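Local coordinates for protein carbon monoxide dehydrogenase (Thermococcus sp. AM4, PDB 6T7J) that probably catalyses the reversible oxidation of carbon monoxide to carbon dioxide, in its active form at a nickel-iron-sulfur cluster, with electrons leaving through further iron-sulfur clusters, at residues 163-169 / 189-195; 196-200 / 218-222. All coordinates share one frame; numbering follows the deposited sequence.

The two interactions come in series along the chain. Interaction 1 closes before interaction 2 opens, and their centres are about 10 Å apart. Both use helix 193-203. Interaction 1 joins the start of this helix and the residues just before it to the loop after helix 146-162. Interaction 2 packs its middle, antiparallel, against helix 212-242. R191 ties the two together: its NH1 makes a salt bridge of 2.7 Å with E199 OE2, and its NE makes another with E196 OE2. P190 also packs on R221. Both contacts touch the second subunit. Loop 163-169, helix 193-203 and helix 212-242 thus form one charged, closely packed region beside the dimer interface.

Interaction 1 (163-169 / 189-195); sequences KPGDEPL and LPRAIDR
K163 lays its side chain along the backbone carbonyl of R191. CG sits between the backbone N and the carbonyl carbon (chi1 50°), which brings K163 CG to 3.4 Å from R191 O. The K163 carbonyl rests on A192 CB. It also accepts from a water that donates to G165 O and accepts from R195 NH2. D166 supplies the carboxylate that pairs with the two arginines. R195, extended from CG to NE, crosses it at about a right angle. R195 NH2 donates to D166 OD1 at 3.0 Å with an N-H...O angle of 151°, reaching the oxygen from above the carboxylate plane. R191 runs alongside D166. D166 OD2 is at the edge of its guanidinium, a long salt bridge of 3.9 Å to R191 NH2. The two guanidinium groups overlap at their rims, face on face. P168 CA makes a CA-H...O contact, 3.3 Å to P190 O, and the proline ring meets L189 CD1. L169 N donates to the same P190 O at 2.8 Å. L169 CD1 presses on the P190 ring, 3.6 Å from P190 CB, while CD2 turns to R191 O and I193. A leucine in place of R195 would probably cost the D166 carboxylate its short salt bridge, leaving the long one to R191, and take from the bridging water its N-H donor. The main partners of R191 are E199 and E196, and R195 has a weak, long ion pair with E109 of the second subunit. The D166, R191, R195 salt-bridge network joins the loop after helix 146-162 to the start of helix 193-203. The closeness of the two arginines is therefore probably offset by carboxylates, and D166 is likely to stay ionised.

Interaction 2 (196-200 / 218-222); sequences EVCEC and HGIRT
The imidazole of H218 lies between the two helices, with E199 over one face and T222 OG1 over the opposite face near the rim. The E199 carboxylate is stacked almost parallel to the ring, 14° between planes, and E199 CG is 3.3 Å from H218 NE2. C200 CB and R221 CZ lie in plane at its edge, and E196 O faces H218 CE1 near that plane. C200 SG approaches obliquely, 3.7 Å from the H218 ring centroid. The R221 guanidinium has H218 CD2 at its edge. A bend at chi2 (-56°) lets the E196 carboxylate come over R221 CG and beside H218 NE2. There E196 OE1 takes a weak hydrogen bond, 3.3 Å from H218 NE2. The same oxygen is 3.4 Å from R221 NE but well out of the guanidinium plane, so this pairing is of charges alone. E199 OE1 makes a second salt bridge, 3.5 Å to R221 NH2. T222 OG1 donates to H218 O, which T222 N reaches from the other face of the carbonyl. This is an antiparallel helix pair, 9.5 Å between axes and 154° between directions. V197 packs on C198 of the second subunit. Both glutamates have R191 as their main partner, and E199 also bridges to R203. The buried carboxylates of the E196, E199, R221 salt-bridge network are thus probably compensated by R191, R203 and R221. The weak NE2 bond and the stacked E199 carboxylate probably fix the rotation of the ring.

Interaction 1 (163-169 / 189-195)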
ATOM      1  N   LYS A 163       5.718   6.385 -14.810  1.00 59.81           N
ATOM      2  CA  LYS A 163       6.667   7.316 -15.408  1.00 56.08           C
ATOM      3  C   LYS A 163       7.553   7.932 -14.325  1.00 57.68           C
ATOM      4  O   LYS A 163       7.080   8.195 -13.212  1.00 62.75           O
ATOM      5  CB  LYS A 163       5.934   8.413 -16.184  1.00 49.95           C
ATOM      6  CG  LYS A 163       4.817   9.089 -15.413  1.00 50.18           C
ATOM      7  CD  LYS A 163       3.808   9.729 -16.356  1.00 57.94           C
ATOM      8  CE  LYS A 163       4.320  11.050 -16.903  1.00 47.92           C
ATOM      9  NZ  LYS A 163       4.572  12.037 -15.819  1.00 48.74           N
ATOM     10  N   PRO A 164       8.833   8.183 -14.615  1.00 61.18           N
ATOM     11  CA  PRO A 164       9.787   8.528 -13.554  1.00 62.31           C
ATOM     12  C   PRO A 164       9.878  10.004 -13.204  1.00 61.19           C
ATOM     13  O   PRO A 164      10.487  10.334 -12.177  1.00 68.03           O
ATOM     14  CB  PRO A 164      11.116   8.042 -14.144  1.00 63.63           C
ATOM     15  CG  PRO A 164      10.955   8.270 -15.620  1.00 65.77           C
ATOM     16  CD  PRO A 164       9.474   8.178 -15.941  1.00 67.45           C
ATOM     17  N   GLY A 165       9.312  10.893 -14.011  1.00 55.89           N
ATOM     18  CA  GLY A 165       9.437  12.308 -13.745  1.00 63.70           C
ATOM     19  C   GLY A 165       8.402  12.818 -12.764  1.00 63.05           C
ATOM     20  O   GLY A 165       7.434  12.142 -12.418  1.00 68.30           O
ATOM     21  N   ASP A 166       8.627  14.044 -12.300  1.00 64.43           N
ATOM     22  CA  ASP A 166       7.648  14.751 -11.490  1.00 61.68           C
ATOM     23  C   ASP A 166       6.648  15.521 -12.342  1.00 61.90           C
ATOM     24  O   ASP A 166       5.908  16.357 -11.811  1.00 61.99           O
ATOM     25  CB  ASP A 166       8.351  15.692 -10.508  1.00 63.35           C
ATOM     26  CG  ASP A 166       8.586  15.045  -9.154  1.00 71.64           C
ATOM     27  OD1 ASP A 166       9.006  13.867  -9.122  1.00 71.20           O
ATOM     28  OD2 ASP A 166       8.347  15.710  -8.123  1.00 74.26           O
ATOM     29  N   GLU A 167       6.619  15.262 -13.646  1.00 61.30           N
ATOM     30  CA  GLU A 167       5.600  15.834 -14.506  1.00 59.31           C
ATOM     31  C   GLU A 167       4.239  15.228 -14.168  1.00 56.60           C
ATOM     32  O   GLU A 167       4.157  14.076 -13.733  1.00 59.75           O
ATOM     33  CB  GLU A 167       5.936  15.577 -15.974  1.00 58.00           C
ATOM     34  CG  GLU A 167       6.951  16.549 -16.561  1.00 64.02           C
ATOM     35  CD  GLU A 167       8.381  16.052 -16.438  1.00 66.73           C
ATOM     36  OE1 GLU A 167       9.130  16.136 -17.434  1.00 65.80           O
ATOM     37  OE2 GLU A 167       8.755  15.582 -15.343  1.00 71.13           O
ATOM     38  N   PRO A 168       3.160  15.982 -14.352  1.00 59.57           N
ATOM     39  CA  PRO A 168       1.831  15.463 -14.013  1.00 49.78           C
ATOM     40  C   PRO A 168       1.401  14.350 -14.956  1.00 47.64           C
ATOM     41  O   PRO A 168       1.915  14.198 -16.066  1.00 54.18           O
ATOM     42  CB  PRO A 168       0.918  16.687 -14.154  1.00 48.10           C
ATOM     43  CG  PRO A 168       1.839  17.871 -14.160  1.00 48.12           C
ATOM     44  CD  PRO A 168       3.106  17.389 -14.782  1.00 56.20           C
ATOM     45  N   LEU A 169       0.436  13.563 -14.484  1.00 49.57           N
ATOM     46  CA  LEU A 169      -0.117  12.477 -15.283  1.00 48.26           C
ATOM     47  C   LEU A 169      -0.669  13.007 -16.600  1.00 52.26           C
ATOM     48  O   LEU A 169      -1.297  14.069 -16.647  1.00 51.72           O
ATOM     49  CB  LEU A 169      -1.219  11.761 -14.504  1.00 49.34           C
ATOM     50  CG  LEU A 169      -0.775  10.745 -13.452  1.00 51.21           C
ATOM     51  CD1 LEU A 169      -1.939  10.369 -12.562  1.00 45.52           C
ATOM     52  CD2 LEU A 169      -0.195   9.509 -14.123  1.00 47.66           C
ATOM     53  N   LEU A 189      -0.828  17.575  -7.658  1.00 44.10           N
ATOM     54  CA  LEU A 189      -0.870  17.016  -9.002  1.00 43.41           C
ATOM     55  C   LEU A 189      -0.236  15.631  -9.004  1.00 45.35           C
ATOM     56  O   LEU A 189       0.936  15.494  -8.615  1.00 42.82           O
ATOM     57  CB  LEU A 189      -0.152  17.930  -9.993  1.00 42.64           C
ATOM     58  CG  LEU A 189      -0.923  19.170 -10.454  1.00 48.77           C
ATOM     59  CD1 LEU A 189      -0.029  20.092 -11.266  1.00 43.55           C
ATOM     60  CD2 LEU A 189      -2.154  18.775 -11.252  1.00 48.37           C
ATOM     61  N   PRO A 190      -0.954  14.588  -9.411  1.00 43.23           N
ATOM     62  CA  PRO A 190      -0.368  13.245  -9.419  1.00 40.82           C
ATOM     63  C   PRO A 190       0.609  13.066 -10.570  1.00 43.15           C
ATOM     64  O   PRO A 190       0.429  13.610 -11.662  1.00 47.97           O
ATOM     65  CB  PRO A 190      -1.585  12.330  -9.575  1.00 41.77           C
ATOM     66  CG  PRO A 190      -2.584  13.165 -10.301  1.00 45.12           C
ATOM     67  CD  PRO A 190      -2.360  14.588  -9.853  1.00 45.87           C
ATOM     68  N   ARG A 191       1.652  12.277 -10.313  1.00 45.97           N
ATOM     69  CA  ARG A 191       2.746  12.079 -11.257  1.00 43.10           C
ATOM     70  C   ARG A 191       2.731  10.706 -11.910  1.00 45.21           C
ATOM     71  O   ARG A 191       2.776  10.604 -13.140  1.00 51.52           O
ATOM     72  CB  ARG A 191       4.085  12.311 -10.541  1.00 46.33           C
ATOM     73  CG  ARG A 191       4.165  13.652  -9.824  1.00 45.75           C
ATOM     74  CD  ARG A 191       5.085  13.590  -8.617  1.00 47.17           C
ATOM     75  NE  ARG A 191       4.554  12.724  -7.571  1.00 45.32           N
ATOM     76  CZ  ARG A 191       5.117  12.560  -6.378  1.00 46.06           C
ATOM     77  NH1 ARG A 191       4.562  11.747  -5.489  1.00 47.51           N
ATOM     78  NH2 ARG A 191       6.235  13.204  -6.073  1.00 48.70           N
ATOM     79  N   ALA A 192       2.679   9.639 -11.116  1.00 46.43           N
ATOM     80  CA  ALA A 192       2.532   8.284 -11.631  1.00 45.07           C
ATOM     81  C   ALA A 192       1.763   7.476 -10.596  1.00 42.76           C
ATOM     82  O   ALA A 192       2.068   7.553  -9.402  1.00 46.40           O
ATOM     83  CB  ALA A 192       3.892   7.642 -11.924  1.00 47.64           C
ATOM     84  N   ILE A 193       0.783   6.698 -11.058  1.00 48.22           N
ATOM     85  CA  ILE A 193      -0.229   6.140 -10.158  1.00 45.69           C
ATOM     86  C   ILE A 193       0.407   5.211  -9.130  1.00 44.96           C
ATOM     87  O   ILE A 193       0.251   5.395  -7.911  1.00 44.73           O
ATOM     88  CB  ILE A 193      -1.318   5.411 -10.963  1.00 46.50           C
ATOM     89  CG1 ILE A 193      -1.759   6.245 -12.167  1.00 45.49           C
ATOM     90  CG2 ILE A 193      -2.492   5.132 -10.076  1.00 44.34           C
ATOM     91  CD1 ILE A 193      -2.747   5.526 -13.077  1.00 46.95           C
ATOM     92  N   ASP A 194       1.105   4.177  -9.611  1.00 45.94           N
ATOM     93  CA  ASP A 194       1.752   3.231  -8.708  1.00 44.92           C
ATOM     94  C   ASP A 194       2.710   3.937  -7.760  1.00 44.30           C
ATOM     95  O   ASP A 194       2.836   3.540  -6.596  1.00 45.43           O
ATOM     96  CB  ASP A 194       2.485   2.156  -9.510  1.00 44.26           C
ATOM     97  CG  ASP A 194       1.540   1.290 -10.329  1.00 51.55           C
ATOM     98  OD1 ASP A 194       0.310   1.419 -10.157  1.00 47.43           O
ATOM     99  OD2 ASP A 194       2.030   0.480 -11.146  1.00 59.54           O
ATOM    100  N   ARG A 195       3.367   5.003  -8.228  1.00 42.29           N
ATOM    101  CA  ARG A 195       4.219   5.782  -7.338  1.00 44.51           C
ATOM    102  C   ARG A 195       3.406   6.448  -6.235  1.00 48.19           C
ATOM    103  O   ARG A 195       3.853   6.517  -5.088  1.00 48.27           O
ATOM    104  CB  ARG A 195       5.004   6.834  -8.119  1.00 41.90           C
ATOM    105  CG  ARG A 195       5.869   7.702  -7.215  1.00 38.14           C
ATOM    106  CD  ARG A 195       6.334   8.973  -7.889  1.00 43.65           C
ATOM    107  NE  ARG A 195       7.227   9.731  -7.017  1.00 50.27           N
ATOM    108  CZ  ARG A 195       8.000  10.731  -7.426  1.00 51.20           C
ATOM    109  NH1 ARG A 195       8.782  11.364  -6.561  1.00 55.05           N
ATOM    110  NH2 ARG A 195       7.990  11.100  -8.701  1.00 55.10           N
TER
HETATM  111  O   HOH W   1       6.674   9.562 -11.064  1.00 52.24           O

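Interaction 2 (196-200 / 218-222)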
ATOM      1  N   GLU A 196       2.209   6.946  -6.558  1.00 42.13           N
ATOM      2  CA  GLU A 196       1.382   7.567  -5.525  1.00 48.81           C
ATOM      3  C   GLU A 196       0.960   6.547  -4.472  1.00 46.76           C
ATOM      4  O   GLU A 196       1.027   6.821  -3.264  1.00 45.04           O
ATOM      5  CB  GLU A 196       0.154   8.233  -6.153  1.00 47.31           C
ATOM      6  CG  GLU A 196       0.458   9.210  -7.286  1.00 44.29           C
ATOM      7  CD  GLU A 196       1.408  10.323  -6.883  1.00 42.32           C
ATOM      8  OE1 GLU A 196       1.456  10.671  -5.685  1.00 45.19           O
ATOM      9  OE2 GLU A 196       2.107  10.860  -7.769  1.00 41.00           O
ATOM     10  N   VAL A 197       0.533   5.359  -4.914  1.00 43.64           N
ATOM     11  CA  VAL A 197       0.161   4.306  -3.966  1.00 40.99           C
ATOM     12  C   VAL A 197       1.349   3.946  -3.076  1.00 47.32           C
ATOM     13  O   VAL A 197       1.236   3.865  -1.841  1.00 46.95           O
ATOM     14  CB  VAL A 197      -0.375   3.071  -4.715  1.00 43.86           C
ATOM     15  CG1 VAL A 197      -0.340   1.840  -3.816  1.00 44.11           C
ATOM     16  CG2 VAL A 197      -1.788   3.325  -5.222  1.00 40.22           C
ATOM     17  N   CYS A 198       2.515   3.736  -3.695  1.00 44.31           N
ATOM     18  CA  CYS A 198       3.693   3.335  -2.936  1.00 39.23           C
ATOM     19  C   CYS A 198       4.138   4.435  -1.979  1.00 48.05           C
ATOM     20  O   CYS A 198       4.599   4.150  -0.868  1.00 41.68           O
ATOM     21  CB  CYS A 198       4.812   2.947  -3.902  1.00 43.65           C
ATOM     22  SG  CYS A 198       6.468   2.947  -3.212  1.00 51.14           S
ATOM     23  N   GLU A 199       3.984   5.703  -2.379  1.00 48.46           N
ATOM     24  CA  GLU A 199       4.345   6.798  -1.486  1.00 43.08           C
ATOM     25  C   GLU A 199       3.392   6.889  -0.307  1.00 46.02           C
ATOM     26  O   GLU A 199       3.812   7.272   0.790  1.00 43.24           O
ATOM     27  CB  GLU A 199       4.379   8.133  -2.233  1.00 44.26           C
ATOM     28  CG  GLU A 199       4.615   9.331  -1.305  1.00 44.44           C
ATOM     29  CD  GLU A 199       5.055  10.586  -2.033  1.00 46.72           C
ATOM     30  OE1 GLU A 199       5.033  11.669  -1.409  1.00 45.27           O
ATOM     31  OE2 GLU A 199       5.426  10.492  -3.221  1.00 48.90           O
ATOM     32  N   CYS A 200       2.113   6.561  -0.493  1.00 43.34           N
ATOM     33  CA  CYS A 200       1.242   6.490   0.676  1.00 46.65           C
ATOM     34  C   CYS A 200       1.707   5.378   1.612  1.00 44.20           C
ATOM     35  O   CYS A 200       1.809   5.577   2.828  1.00 45.57           O
ATOM     36  CB  CYS A 200      -0.221   6.276   0.273  1.00 46.99           C
ATOM     37  SG  CYS A 200      -1.026   7.601  -0.647  1.00 50.88           S
ATOM     38  N   HIS A 218      -1.345  14.284   0.363  1.00 35.83           N
ATOM     39  CA  HIS A 218      -0.897  13.213  -0.518  1.00 43.12           C
ATOM     40  C   HIS A 218      -2.017  12.221  -0.801  1.00 43.38           C
ATOM     41  O   HIS A 218      -2.060  11.634  -1.886  1.00 38.71           O
ATOM     42  CB  HIS A 218       0.308  12.481   0.061  1.00 35.53           C
ATOM     43  CG  HIS A 218       0.829  11.406  -0.841  1.00 43.82           C
ATOM     44  ND1 HIS A 218       0.718  10.066  -0.545  1.00 47.88           N
ATOM     45  CD2 HIS A 218       1.429  11.477  -2.052  1.00 38.34           C
ATOM     46  CE1 HIS A 218       1.253   9.359  -1.524  1.00 47.12           C
ATOM     47  NE2 HIS A 218       1.682  10.189  -2.455  1.00 48.19           N
ATOM     48  N   GLY A 219      -2.919  12.012   0.159  1.00 41.66           N
ATOM     49  CA  GLY A 219      -4.112  11.233  -0.133  1.00 38.37           C
ATOM     50  C   GLY A 219      -4.936  11.849  -1.244  1.00 44.77           C
ATOM     51  O   GLY A 219      -5.471  11.142  -2.104  1.00 43.31           O
ATOM     52  N   ILE A 220      -5.047  13.177  -1.241  1.00 40.15           N
ATOM     53  CA  ILE A 220      -5.730  13.881  -2.324  1.00 44.01           C
ATOM     54  C   ILE A 220      -5.021  13.623  -3.650  1.00 43.72           C
ATOM     55  O   ILE A 220      -5.657  13.335  -4.671  1.00 46.42           O
ATOM     56  CB  ILE A 220      -5.819  15.385  -2.007  1.00 41.41           C
ATOM     57  CG1 ILE A 220      -6.990  15.659  -1.058  1.00 40.24           C
ATOM     58  CG2 ILE A 220      -5.956  16.201  -3.286  1.00 37.23           C
ATOM     59  CD1 ILE A 220      -6.864  16.949  -0.286  1.00 42.00           C
ATOM     60  N   ARG A 221      -3.687  13.721  -3.646  1.00 41.29           N
ATOM     61  CA  ARG A 221      -2.916  13.469  -4.863  1.00 42.17           C
ATOM     62  C   ARG A 221      -3.135  12.049  -5.382  1.00 39.61           C
ATOM     63  O   ARG A 221      -3.298  11.834  -6.591  1.00 43.26           O
ATOM     64  CB  ARG A 221      -1.429  13.721  -4.602  1.00 43.73           C
ATOM     65  CG  ARG A 221      -0.513  13.318  -5.753  1.00 45.15           C
ATOM     66  CD  ARG A 221       0.801  14.092  -5.728  1.00 40.98           C
ATOM     67  NE  ARG A 221       1.574  13.840  -4.515  1.00 42.30           N
ATOM     68  CZ  ARG A 221       2.703  14.468  -4.201  1.00 47.54           C
ATOM     69  NH1 ARG A 221       3.198  15.394  -5.013  1.00 45.58           N
ATOM     70  NH2 ARG A 221       3.338  14.172  -3.073  1.00 40.88           N
ATOM     71  N   THR A 222      -3.155  11.067  -4.479  1.00 40.20           N
ATOM     72  CA  THR A 222      -3.347   9.677  -4.885  1.00 40.44           C
ATOM     73  C   THR A 222      -4.759   9.443  -5.414  1.00 43.29           C
ATOM     74  O   THR A 222      -4.950   8.742  -6.419  1.00 47.33           O
ATOM     75  CB  THR A 222      -3.054   8.748  -3.705  1.00 41.85           C
ATOM     76  OG1 THR A 222      -1.729   8.999  -3.216  1.00 40.06           O
ATOM     77  CG2 THR A 222      -3.168   7.290  -4.125  1.00 38.23           C
TER